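Local coordinates for protein LysR family transcriptional regulator (Vibrio vulnificus, PDB 5B7H) that probably acts as a LysR-type, OxyR-like DNA-binding transcription regulator, represented here by its regulatory domain alone, with the DNA-binding region absent, at residues A[52-55]-A[56-60]. The protein carries 1 engineered substitution. Numbering follows the deposited sequence.
Sequences DTTT and NLLTA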
ATOM      1  N   ASP A  52      -4.930   8.863  -1.139  1.00  8.45           N
ATOM      2  CA  ASP A  52      -4.028   9.970  -1.481  1.00  8.93           C
ATOM      3  C   ASP A  52      -3.539  10.558  -0.160  1.00  7.92           C
ATOM      4  O   ASP A  52      -4.050  10.210   0.908  1.00  9.03           O
ATOM      5  CB  ASP A  52      -4.687  11.050  -2.374  1.00 10.66           C
ATOM      6  CG  ASP A  52      -3.698  11.760  -3.338  1.00 13.78           C
ATOM      7  OD1 ASP A  52      -4.193  12.304  -4.369  1.00 16.20           O
ATOM      8  OD2 ASP A  52      -2.442  11.803  -3.068  1.00 14.87           O
ATOM      9  N   THR A  53      -2.543  11.462  -0.282  1.00 11.44           N
ATOM     10  CA  THR A  53      -1.964  12.202   0.848  1.00 15.41           C
ATOM     11  C   THR A  53      -3.022  13.129   1.450  1.00  9.53           C
ATOM     12  O   THR A  53      -3.920  13.580   0.745  1.00  9.52           O
ATOM     13  CB  THR A  53      -0.821  13.147   0.321  1.00 13.89           C
ATOM     14  OG1 THR A  53      -1.318  14.337  -0.408  1.00 21.08           O
ATOM     15  CG2 THR A  53       0.037  12.512  -0.503  1.00 14.67           C
ATOM     16  N   THR A  54      -2.833  13.492   2.732  1.00  8.05           N
ATOM     17  CA  THR A  54      -3.783  14.400   3.406  1.00  8.10           C
ATOM     18  C   THR A  54      -4.021  15.691   2.618  1.00  9.39           C
ATOM     19  O   THR A  54      -5.170  16.076   2.374  1.00 10.43           O
ATOM     20  CB  THR A  54      -3.295  14.719   4.825  1.00  9.40           C
ATOM     21  OG1 THR A  54      -3.278  13.529   5.596  1.00 11.56           O
ATOM     22  CG2 THR A  54      -4.217  15.727   5.532  1.00 11.75           C
ATOM     23  N   THR A  55      -2.952  16.372   2.208  1.00  9.80           N
ATOM     24  CA  THR A  55      -3.160  17.634   1.528  1.00 11.13           C
ATOM     25  C   THR A  55      -3.913  17.446   0.220  1.00  9.85           C
ATOM     26  O   THR A  55      -4.773  18.266  -0.132  1.00 11.77           O
ATOM     27  CB  THR A  55      -1.809  18.329   1.317  1.00 14.54           C
ATOM     28  OG1 THR A  55      -1.189  18.536   2.603  1.00 18.79           O
ATOM     29  CG2 THR A  55      -1.969  19.673   0.589  1.00 20.92           C
ATOM     30  N   ASN A  56      -3.571  16.401  -0.550  1.00  9.80           N
ATOM     31  CA  ASN A  56      -4.258  16.165  -1.815  1.00 13.31           C
ATOM     32  C   ASN A  56      -5.728  15.814  -1.592  1.00  9.55           C
ATOM     33  O   ASN A  56      -6.617  16.214  -2.373  1.00 11.38           O
ATOM     34  CB  ASN A  56      -3.543  15.055  -2.602  1.00 13.27           C
ATOM     35  CG  ASN A  56      -2.215  15.534  -3.203  1.00 18.65           C
ATOM     36  OD1 ASN A  56      -1.996  16.735  -3.352  1.00 16.16           O
ATOM     37  ND2 ASN A  56      -1.318  14.589  -3.524  1.00 20.25           N
ATOM     38  N   LEU A  57      -6.005  15.045  -0.532  1.00  8.52           N
ATOM     39  CA  LEU A  57      -7.399  14.699  -0.265  1.00 10.29           C
ATOM     40  C   LEU A  57      -8.197  15.934   0.114  1.00  9.36           C
ATOM     41  O   LEU A  57      -9.362  16.067  -0.289  1.00  9.65           O
ATOM     42  CB  LEU A  57      -7.501  13.676   0.870  1.00  8.15           C
ATOM     43  CG  LEU A  57      -6.973  12.265   0.561  1.00  9.76           C
ATOM     44  CD1 LEU A  57      -7.022  11.403   1.832  1.00  8.98           C
ATOM     45  CD2 LEU A  57      -7.806  11.658  -0.571  1.00  8.97           C
ATOM     46  N   LEU A  58      -7.603  16.816   0.921  1.00  8.91           N
ATOM     47  CA  LEU A  58      -8.325  18.033   1.313  1.00  9.35           C
ATOM     48  C   LEU A  58      -8.635  18.915   0.090  1.00 10.25           C
ATOM     49  O   LEU A  58      -9.730  19.499  -0.014  1.00 10.91           O
ATOM     50  CB  LEU A  58      -7.527  18.793   2.399  1.00 10.78           C
ATOM     51  CG  LEU A  58      -7.681  18.127   3.792  1.00 16.53           C
ATOM     52  CD1 LEU A  58      -6.571  18.685   4.703  1.00 16.89           C
ATOM     53  CD2 LEU A  58      -9.090  18.377   4.383  1.00 19.86           C
ATOM     54  N   THR A  59      -7.686  19.044  -0.846  1.00 10.52           N
ATOM     55  CA  THR A  59      -7.972  19.806  -2.065  1.00 13.47           C
ATOM     56  C   THR A  59      -9.125  19.177  -2.851  1.00 12.45           C
ATOM     57  O   THR A  59     -10.063  19.876  -3.267  1.00 12.66           O
ATOM     58  CB  THR A  59      -6.711  19.815  -2.902  1.00 12.62           C
ATOM     59  OG1 THR A  59      -5.655  20.431  -2.135  1.00 16.09           O
ATOM     60  CG2 THR A  59      -6.947  20.564  -4.222  1.00 13.94           C
ATOM     61  N   ALA A  60      -9.115  17.842  -2.987  1.00 10.26           N
ATOM     62  CA  ALA A  60     -10.205  17.191  -3.695  1.00 11.26           C
ATOM     63  C   ALA A  60     -11.533  17.381  -2.972  1.00 11.81           C
ATOM     64  O   ALA A  60     -12.571  17.617  -3.619  1.00 12.24           O
ATOM     65  CB  ALA A  60      -9.895  15.697  -3.801  1.00 11.78           C
TER
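Thr-53 and Asn-56 meet in a local N-cap contact where strand 45-51 of the regulatory domain turns into helix 54-62. The cap is defined by one bond: Thr-53 OG1 accepts from Asn-56 N at 3.1 Å. The threonine's first torsion (chi1 74°) makes this possible, since it places the hydroxyl between backbone N and carbonyl carbon, from where OG1 faces Asn-56 N. Asp-52 adds a second grip from the residue before the cap. Its OD2 takes Asn-56 ND2 at 3.0 Å. This bond is nearly straight (166°) and lies in the amide plane of the asparagine. It comes down onto the carboxylate from above, with the two flat groups turned 63° apart. The same oxygen accepts Thr-53 N at 2.8 Å, and both donors reach it from one face. Regular helix bonding starts at the cap itself, with Leu-57 N to Thr-53 O at 2.9 Å and Leu-58 N to Thr-54 O, also 2.9 Å. The buried Leu-57 lays CD2 against Asp-52 CB at 3.7 Å and continues onto Leu-69 and Leu-71 of strand 68-73. Leu-58, also buried, touches Leu-69 too, and its CD1 runs alongside Thr-54 CG2 at 3.9 Å. Leu-57 and Leu-58 thus pack the helix onto that strand, whereas the polar groups of the cap are at least partly exposed. Chemically, a hydroxyl and a carboxylate oxygen accept two backbone N-H groups, of Thr-53 and Asn-56, and the Asn-56 side-chain amide, and the aspartate's negative charge near the helix N-terminus would be expected to interact favourably with the helix dipole.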